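Local coordinates for alanine racemase, biosynthetic (PDB 6A2F), which belongs to the alanine racemase family of PLP-dependent enzymes, which pair an N-terminal TIM-type barrel with a beta-rich C-terminal domain, at residues M1-D9 / V269-Y277; V287-I295 / V307-A315. All blocks are in the same frame, centred on the assembly; numbering follows the deposited sequence.

Contact 1 of 2, residues M1-D9 / V269-Y277; sequences MRPLVATVD and VSCGYADGY. With DLY (D-lysine), chain D.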
loop_
_atom_site.group_PDB
_atom_site.type_symbol
_atom_site.label_atom_id
_atom_site.label_comp_id
_atom_site.label_asym_id
_atom_site.label_seq_id
_atom_site.Cartn_x
_atom_site.Cartn_y
_atom_site.Cartn_z
ATOM N N MET A 1 -5.521 -15.649 -15.556
ATOM C CA MET A 1 -5.036 -14.796 -14.433
ATOM C C MET A 1 -5.936 -13.584 -14.213
ATOM O O MET A 1 -6.696 -13.196 -15.103
ATOM C CB MET A 1 -3.575 -14.355 -14.648
ATOM C CG MET A 1 -3.298 -13.546 -15.905
ATOM S SD MET A 1 -1.782 -12.561 -15.774
ATOM C CE MET A 1 -1.365 -12.374 -17.507
ATOM N N ARG A 2 -5.851 -13.005 -13.016
ATOM C CA ARG A 2 -6.525 -11.751 -12.709
ATOM C C ARG A 2 -5.993 -10.654 -13.655
ATOM O O ARG A 2 -4.780 -10.472 -13.771
ATOM C CB ARG A 2 -6.303 -11.380 -11.236
ATOM C CG ARG A 2 -7.186 -10.255 -10.722
ATOM C CD ARG A 2 -7.104 -10.124 -9.208
ATOM N NE ARG A 2 -7.769 -8.911 -8.721
ATOM C CZ ARG A 2 -7.139 -7.832 -8.262
ATOM N NH1 ARG A 2 -5.814 -7.794 -8.215
ATOM N NH2 ARG A 2 -7.837 -6.785 -7.847
ATOM N N PRO A 3 -6.899 -9.936 -14.345
ATOM C CA PRO A 3 -6.450 -8.935 -15.309
ATOM C C PRO A 3 -5.974 -7.654 -14.628
ATOM O O PRO A 3 -6.679 -6.640 -14.631
ATOM C CB PRO A 3 -7.694 -8.678 -16.175
ATOM C CG PRO A 3 -8.839 -9.372 -15.501
ATOM C CD PRO A 3 -8.362 -9.936 -14.196
ATOM N N LEU A 4 -4.788 -7.724 -14.030
ATOM C CA LEU A 4 -4.125 -6.563 -13.448
ATOM C C LEU A 4 -2.617 -6.723 -13.529
ATOM O O LEU A 4 -2.041 -7.659 -12.955
ATOM C CB LEU A 4 -4.557 -6.331 -11.999
ATOM C CG LEU A 4 -3.936 -5.102 -11.331
ATOM C CD1 LEU A 4 -4.482 -3.809 -11.920
ATOM C CD2 LEU A 4 -4.189 -5.147 -9.839
ATOM N N VAL A 5 -1.986 -5.803 -14.251
ATOM C CA VAL A 5 -0.551 -5.859 -14.506
ATOM C C VAL A 5 0.069 -4.462 -14.423
ATOM O O VAL A 5 -0.466 -3.497 -14.977
ATOM C CB VAL A 5 -0.233 -6.509 -15.882
ATOM C CG1 VAL A 5 1.251 -6.433 -16.192
ATOM C CG2 VAL A 5 -0.686 -7.961 -15.924
ATOM N N ALA A 6 1.188 -4.368 -13.710
ATOM C CA ALA A 6 1.999 -3.158 -13.698
ATOM C C ALA A 6 3.144 -3.315 -14.705
ATOM O O ALA A 6 4.106 -4.049 -14.465
ATOM C CB ALA A 6 2.530 -2.876 -12.300
ATOM N N THR A 7 3.017 -2.641 -15.843
ATOM C CA THR A 7 4.040 -2.672 -16.878
ATOM C C THR A 7 5.038 -1.552 -16.612
ATOM O O THR A 7 4.663 -0.375 -16.520
ATOM C CB THR A 7 3.415 -2.547 -18.286
ATOM O OG1 THR A 7 2.517 -3.642 -18.495
ATOM C CG2 THR A 7 4.484 -2.566 -19.378
ATOM N N VAL A 8 6.304 -1.937 -16.475
ATOM C CA VAL A 8 7.377 -1.000 -16.177
ATOM C C VAL A 8 8.274 -0.807 -17.402
ATOM O O VAL A 8 8.818 -1.774 -17.959
ATOM C CB VAL A 8 8.211 -1.456 -14.958
ATOM C CG1 VAL A 8 9.289 -0.436 -14.621
ATOM C CG2 VAL A 8 7.318 -1.694 -13.750
ATOM N N ASP A 9 8.407 0.449 -17.824
ATOM C CA ASP A 9 9.290 0.813 -18.927
ATOM C C ASP A 9 10.672 1.181 -18.388
ATOM O O ASP A 9 10.902 2.315 -17.947
ATOM C CB ASP A 9 8.688 1.964 -19.744
ATOM C CG ASP A 9 9.476 2.264 -21.014
ATOM O OD1 ASP A 9 10.601 1.743 -21.180
ATOM O OD2 ASP A 9 8.966 3.027 -21.857
ATOM N N VAL A 269 -14.039 -2.693 -12.293
ATOM C CA VAL A 269 -12.649 -2.858 -12.717
ATOM C C VAL A 269 -11.869 -3.754 -11.751
ATOM O O VAL A 269 -12.081 -3.714 -10.532
ATOM C CB VAL A 269 -11.953 -1.485 -12.868
ATOM C CG1 VAL A 269 -10.477 -1.636 -13.208
ATOM C CG2 VAL A 269 -12.655 -0.651 -13.929
ATOM N N SER A 270 -10.964 -4.555 -12.316
ATOM C CA SER A 270 -10.149 -5.504 -11.561
ATOM C C SER A 270 -8.948 -4.842 -10.878
ATOM O O SER A 270 -7.788 -5.205 -11.124
ATOM C CB SER A 270 -9.689 -6.632 -12.487
ATOM O OG SER A 270 -9.083 -6.103 -13.655
ATOM N N CYS A 271 -9.238 -3.866 -10.022
ATOM C CA CYS A 271 -8.221 -3.162 -9.237
ATOM C C CYS A 271 -8.870 -2.555 -8.006
ATOM O O CYS A 271 -9.929 -1.947 -8.104
ATOM C CB CYS A 271 -7.537 -2.066 -10.063
ATOM S SG CYS A 271 -6.205 -1.202 -9.190
ATOM N N GLY A 272 -8.236 -2.728 -6.852
ATOM C CA GLY A 272 -8.750 -2.186 -5.595
ATOM C C GLY A 272 -7.644 -1.752 -4.660
ATOM O O GLY A 272 -6.466 -1.797 -5.022
ATOM N N TYR A 273 -8.011 -1.348 -3.445
ATOM C CA TYR A 273 -7.031 -0.763 -2.522
ATOM C C TYR A 273 -5.935 -1.720 -2.039
ATOM O O TYR A 273 -4.858 -1.274 -1.648
ATOM C CB TYR A 273 -7.683 0.006 -1.356
ATOM C CG TYR A 273 -8.607 -0.780 -0.453
ATOM C CD1 TYR A 273 -8.109 -1.698 0.472
ATOM C CD2 TYR A 273 -9.988 -0.574 -0.495
ATOM C CE1 TYR A 273 -8.962 -2.407 1.306
ATOM C CE2 TYR A 273 -10.847 -1.273 0.342
ATOM C CZ TYR A 273 -10.329 -2.188 1.237
ATOM O OH TYR A 273 -11.184 -2.884 2.061
ATOM N N ALA A 274 -6.200 -3.025 -2.090
ATOM C CA ALA A 274 -5.178 -4.024 -1.772
ATOM C C ALA A 274 -4.144 -4.188 -2.889
ATOM O O ALA A 274 -3.097 -4.794 -2.686
ATOM C CB ALA A 274 -5.818 -5.360 -1.438
ATOM N N ASP A 275 -4.448 -3.656 -4.069
ATOM C CA ASP A 275 -3.482 -3.617 -5.163
ATOM C C ASP A 275 -2.584 -2.381 -5.052
ATOM O O ASP A 275 -1.566 -2.283 -5.733
ATOM C CB ASP A 275 -4.198 -3.642 -6.511
ATOM C CG ASP A 275 -5.112 -4.848 -6.664
ATOM O OD1 ASP A 275 -4.617 -6.000 -6.569
ATOM O OD2 ASP A 275 -6.328 -4.643 -6.892
ATOM N N GLY A 276 -2.965 -1.451 -4.181
ATOM C CA GLY A 276 -2.215 -0.217 -3.989
ATOM C C GLY A 276 -3.027 1.036 -4.271
ATOM O O GLY A 276 -2.607 2.143 -3.920
ATOM N N TYR A 277 -4.186 0.861 -4.907
ATOM C CA TYR A 277 -5.053 1.981 -5.236
ATOM C C TYR A 277 -5.558 2.659 -3.957
ATOM O O TYR A 277 -5.819 1.981 -2.959
ATOM C CB TYR A 277 -6.224 1.525 -6.120
ATOM C CG TYR A 277 -6.739 2.631 -7.016
ATOM C CD1 TYR A 277 -6.168 2.860 -8.268
ATOM C CD2 TYR A 277 -7.773 3.468 -6.602
ATOM C CE1 TYR A 277 -6.619 3.884 -9.083
ATOM C CE2 TYR A 277 -8.229 4.493 -7.411
ATOM C CZ TYR A 277 -7.647 4.695 -8.651
ATOM O OH TYR A 277 -8.094 5.712 -9.457
HETATM N N DLY D . -16.446 -6.131 -2.691
HETATM C CA DLY D . -15.247 -6.558 -1.903
HETATM C C DLY D . -14.052 -6.780 -2.798
HETATM O O DLY D . -13.551 -7.897 -2.921
HETATM C CB DLY D . -14.930 -5.483 -0.867
HETATM C CG DLY D . -14.409 -6.041 0.454
HETATM C CD DLY D . -13.451 -5.060 1.118
HETATM C CE DLY D . -14.187 -3.990 1.916
HETATM N NZ DLY D . -13.742 -2.691 1.456
HETATM O OXT DLY D . -13.527 -5.866 -3.437
#
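Arg2, near the very start of the chain, reaches Asp275 of a buried loop in the C-terminal domain and grips its carboxylate end-on with two nitrogens. Arg2 NH2 meets the syn lone pair of Asp275 OD2 at 2.8 Å, in the guanidinium plane and nearly straight, while Arg2 NH1 lies 2.7 Å from Asp275 OD1 but 31° out of the carboxylate plane. An extended Arg2 chain, with CG anti to the backbone N (chi1 -168°), bridges the two segments. Asp275 OD2 also accepts, on its anti lone pair, from Gly272 N at 2.7 Å, so the carboxylate ties its own loop together as it binds arginine. Leu4 crosses the Asp275 side chain at a slant, its CD2 3.3 Å from Asp275 CG and its CD1 against Cys271 CB. Ser270 OG donates to Pro3 O (2.6 Å) from above the carbonyl plane, each residue centring an inverse gamma turn. Arg351 forms a second salt bridge to Asp275 OD1, and Arg2 NH2 also bonds to Asp303 O. Tyr273 OH accepts from NZ of D-lysine at 2.6 Å. With two arginines on one buried carboxylate, Asp275 is probably held ionised, pinning the N-terminal segment to a loop that contributes to a D-lysine pocket.

Contact 2 of 2, residues V287-I295 / V307-A315; sequences VLVGGRRAI and VDLSDLPEA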
loop_
_atom_site.group_PDB
_atom_site.type_symbol
_atom_site.label_atom_id
_atom_site.label_comp_id
_atom_site.label_asym_id
_atom_site.label_seq_id
_atom_site.Cartn_x
_atom_site.Cartn_y
_atom_site.Cartn_z
ATOM N N VAL A 287 -9.919 8.009 -14.959
ATOM C CA VAL A 287 -9.480 6.697 -15.416
ATOM C C VAL A 287 -9.591 6.631 -16.948
ATOM O O VAL A 287 -10.324 7.420 -17.556
ATOM C CB VAL A 287 -10.286 5.570 -14.727
ATOM C CG1 VAL A 287 -11.493 5.155 -15.560
ATOM C CG2 VAL A 287 -9.393 4.378 -14.437
ATOM N N LEU A 288 -8.854 5.716 -17.570
ATOM C CA LEU A 288 -9.004 5.475 -19.006
ATOM C C LEU A 288 -9.671 4.130 -19.282
ATOM O O LEU A 288 -9.255 3.101 -18.750
ATOM C CB LEU A 288 -7.660 5.554 -19.738
ATOM C CG LEU A 288 -6.881 6.871 -19.800
ATOM C CD1 LEU A 288 -5.804 6.777 -20.871
ATOM C CD2 LEU A 288 -7.781 8.073 -20.066
ATOM N N VAL A 289 -10.714 4.153 -20.108
ATOM C CA VAL A 289 -11.375 2.933 -20.570
ATOM C C VAL A 289 -11.271 2.896 -22.091
ATOM O O VAL A 289 -11.837 3.745 -22.781
ATOM C CB VAL A 289 -12.854 2.859 -20.114
ATOM C CG1 VAL A 289 -13.494 1.546 -20.554
ATOM C CG2 VAL A 289 -12.965 3.024 -18.601
ATOM N N GLY A 290 -10.528 1.921 -22.604
ATOM C CA GLY A 290 -10.243 1.832 -24.035
ATOM C C GLY A 290 -9.501 3.050 -24.554
ATOM O O GLY A 290 -9.712 3.480 -25.691
ATOM N N GLY A 291 -8.638 3.608 -23.707
ATOM C CA GLY A 291 -7.924 4.844 -24.011
ATOM C C GLY A 291 -8.746 6.101 -23.784
ATOM O O GLY A 291 -8.229 7.211 -23.914
ATOM N N ARG A 292 -10.021 5.939 -23.437
ATOM C CA ARG A 292 -10.935 7.080 -23.321
ATOM C C ARG A 292 -11.155 7.509 -21.870
ATOM O O ARG A 292 -11.306 6.676 -20.975
ATOM C CB ARG A 292 -12.278 6.770 -23.995
ATOM C CG ARG A 292 -12.188 6.399 -25.475
ATOM C CD ARG A 292 -12.154 7.615 -26.392
ATOM N NE ARG A 292 -13.265 8.540 -26.147
ATOM C CZ ARG A 292 -14.507 8.393 -26.613
ATOM N NH1 ARG A 292 -14.839 7.347 -27.367
ATOM N NH2 ARG A 292 -15.432 9.299 -26.320
ATOM N N ARG A 293 -11.181 8.819 -21.649
ATOM C CA ARG A 293 -11.302 9.380 -20.306
ATOM C C ARG A 293 -12.677 9.121 -19.679
ATOM O O ARG A 293 -13.712 9.288 -20.331
ATOM C CB ARG A 293 -10.984 10.877 -20.338
ATOM C CG ARG A 293 -10.581 11.472 -19.000
ATOM C CD ARG A 293 -10.044 12.887 -19.169
ATOM N NE ARG A 293 -8.581 12.941 -19.236
ATOM C CZ ARG A 293 -7.782 13.100 -18.181
ATOM N NH1 ARG A 293 -6.466 13.147 -18.346
ATOM N NH2 ARG A 293 -8.291 13.212 -16.959
ATOM N N ALA A 294 -12.664 8.692 -18.418
ATOM C CA ALA A 294 -13.876 8.427 -17.639
ATOM C C ALA A 294 -13.568 8.600 -16.152
ATOM O O ALA A 294 -12.402 8.716 -15.770
ATOM C CB ALA A 294 -14.403 7.028 -17.920
ATOM N N ILE A 295 -14.604 8.612 -15.317
ATOM C CA ILE A 295 -14.430 8.894 -13.887
ATOM C C ILE A 295 -14.965 7.796 -12.962
ATOM O O ILE A 295 -15.825 7.004 -13.348
ATOM C CB ILE A 295 -15.016 10.275 -13.497
ATOM C CG1 ILE A 295 -16.513 10.359 -13.841
ATOM C CG2 ILE A 295 -14.206 11.397 -14.149
ATOM C CD1 ILE A 295 -17.190 11.644 -13.401
ATOM N N VAL A 307 -16.517 2.456 -12.332
ATOM C CA VAL A 307 -16.398 3.659 -13.160
ATOM C C VAL A 307 -17.713 3.989 -13.859
ATOM O O VAL A 307 -18.483 3.088 -14.207
ATOM C CB VAL A 307 -15.272 3.538 -14.216
ATOM C CG1 VAL A 307 -13.913 3.434 -13.539
ATOM C CG2 VAL A 307 -15.505 2.349 -15.141
ATOM N N ASP A 308 -17.958 5.282 -14.059
ATOM C CA ASP A 308 -19.142 5.742 -14.780
ATOM C C ASP A 308 -18.916 5.642 -16.287
ATOM O O ASP A 308 -18.123 6.389 -16.859
ATOM C CB ASP A 308 -19.499 7.178 -14.374
ATOM C CG ASP A 308 -20.858 7.618 -14.899
ATOM O OD1 ASP A 308 -21.453 6.886 -15.717
ATOM O OD2 ASP A 308 -21.331 8.704 -14.492
ATOM N N LEU A 309 -19.622 4.717 -16.924
ATOM C CA LEU A 309 -19.456 4.472 -18.356
ATOM C C LEU A 309 -20.622 4.996 -19.202
ATOM O O LEU A 309 -20.784 4.599 -20.360
ATOM C CB LEU A 309 -19.230 2.979 -18.612
ATOM C CG LEU A 309 -17.883 2.393 -18.187
ATOM C CD1 LEU A 309 -17.928 0.881 -18.285
ATOM C CD2 LEU A 309 -16.739 2.941 -19.025
ATOM N N SER A 310 -21.409 5.902 -18.622
ATOM C CA SER A 310 -22.608 6.449 -19.273
ATOM C C SER A 310 -22.340 7.179 -20.593
ATOM O O SER A 310 -23.171 7.136 -21.496
ATOM C CB SER A 310 -23.359 7.372 -18.315
ATOM O OG SER A 310 -23.785 6.662 -17.165
ATOM N N ASP A 311 -21.186 7.838 -20.691
ATOM C CA ASP A 311 -20.796 8.578 -21.892
ATOM C C ASP A 311 -19.828 7.787 -22.773
ATOM O O ASP A 311 -19.232 8.333 -23.706
ATOM C CB ASP A 311 -20.189 9.935 -21.518
ATOM C CG ASP A 311 -21.098 10.757 -20.624
ATOM O OD1 ASP A 311 -22.294 10.910 -20.951
ATOM O OD2 ASP A 311 -20.619 11.254 -19.586
ATOM N N LEU A 312 -19.673 6.499 -22.472
ATOM C CA LEU A 312 -18.905 5.598 -23.327
ATOM C C LEU A 312 -19.740 4.362 -23.686
ATOM O O LEU A 312 -19.497 3.272 -23.164
ATOM C CB LEU A 312 -17.578 5.211 -22.660
ATOM C CG LEU A 312 -16.611 6.344 -22.289
ATOM C CD1 LEU A 312 -15.501 5.825 -21.389
ATOM C CD2 LEU A 312 -16.028 7.032 -23.515
ATOM N N PRO A 313 -20.731 4.530 -24.588
ATOM C CA PRO A 313 -21.708 3.472 -24.888
ATOM C C PRO A 313 -21.084 2.214 -25.484
ATOM O O PRO A 313 -21.653 1.129 -25.357
ATOM C CB PRO A 313 -22.642 4.126 -25.920
ATOM C CG PRO A 313 -22.365 5.592 -25.846
ATOM C CD PRO A 313 -20.927 5.710 -25.450
ATOM N N GLU A 314 -19.925 2.365 -26.122
ATOM C CA GLU A 314 -19.262 1.251 -26.801
ATOM C C GLU A 314 -18.339 0.414 -25.902
ATOM O O GLU A 314 -17.815 -0.619 -26.334
ATOM C CB GLU A 314 -18.515 1.747 -28.049
ATOM C CG GLU A 314 -19.420 2.092 -29.234
ATOM C CD GLU A 314 -19.999 0.868 -29.943
ATOM O OE1 GLU A 314 -19.987 -0.245 -29.373
ATOM O OE2 GLU A 314 -20.478 1.019 -31.089
ATOM N N ALA A 315 -18.151 0.851 -24.657
ATOM C CA ALA A 315 -17.351 0.106 -23.686
ATOM C C ALA A 315 -17.983 -1.254 -23.382
ATOM O O ALA A 315 -19.195 -1.352 -23.192
ATOM C CB ALA A 315 -17.178 0.913 -22.408
#
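Leu312 supplies the main apolar contact between 287-295 and 307-315, its two methyls dividing the work. Leu312 CD1 packs on Ala294 CB at 3.8 Å and also reaches Val289 CB, while Leu312 CD2 sits over the centre of one face of the Arg292 guanidinium, 3.6 Å above its plane. Arg292 is bent at chi2 (-84°) and chi3 (-53°), which folds the chain back and brings its flat end over the leucine. Beyond this pair, Leu309 CD2 touches Val289 CG2 (3.8 Å), the two side chains crossing at about a right angle, and Val287 CG1 meets Val307 CG1 at 3.6 Å. Ala315 CB packs against Val289 CG1. Among polar contacts, Asp308 N donates to Ile295 O at 2.8 Å, almost in line with the carbonyl bond, and Val307 CA adds a CA-H...O contact to the same oxygen. Within 307-315, Asp308 OD1 takes Ser310 N in an Asx turn and Ser310 OG on its syn lone pair, fixing the chain as it leaves the strand. Strands 292-296 and 305-308 form a beta hairpin, with 286-289 also paired to 292-296 and 309-315 running on as turns; Leu240 of strand 234-246 touches Val289, Val307 and Leu309, and strand 320-322 borders 286-289.

How the contacts relate
Both contacts reach the same mixed sheet, built mainly from C-terminal strands and joined by strand 4-8, with centres about 18 Å apart and on the same side of the chain's centre. They follow in series: contact 1 closes at 269-277 before contact 2 opens at 287. Strand 234-246 connects them, pairing with both 4-8 and 264-269, while 264-269 in turn pairs with 305-308. The two also touch directly, Val269 CG2 lying 4.3 Å from Val307 CG1. Contact 1 thus brings the first residues of the chain back to this sheet, close to the second subunit and a D-lysine pocket, whereas no other protein chain of the assembly touches the two segments of contact 2.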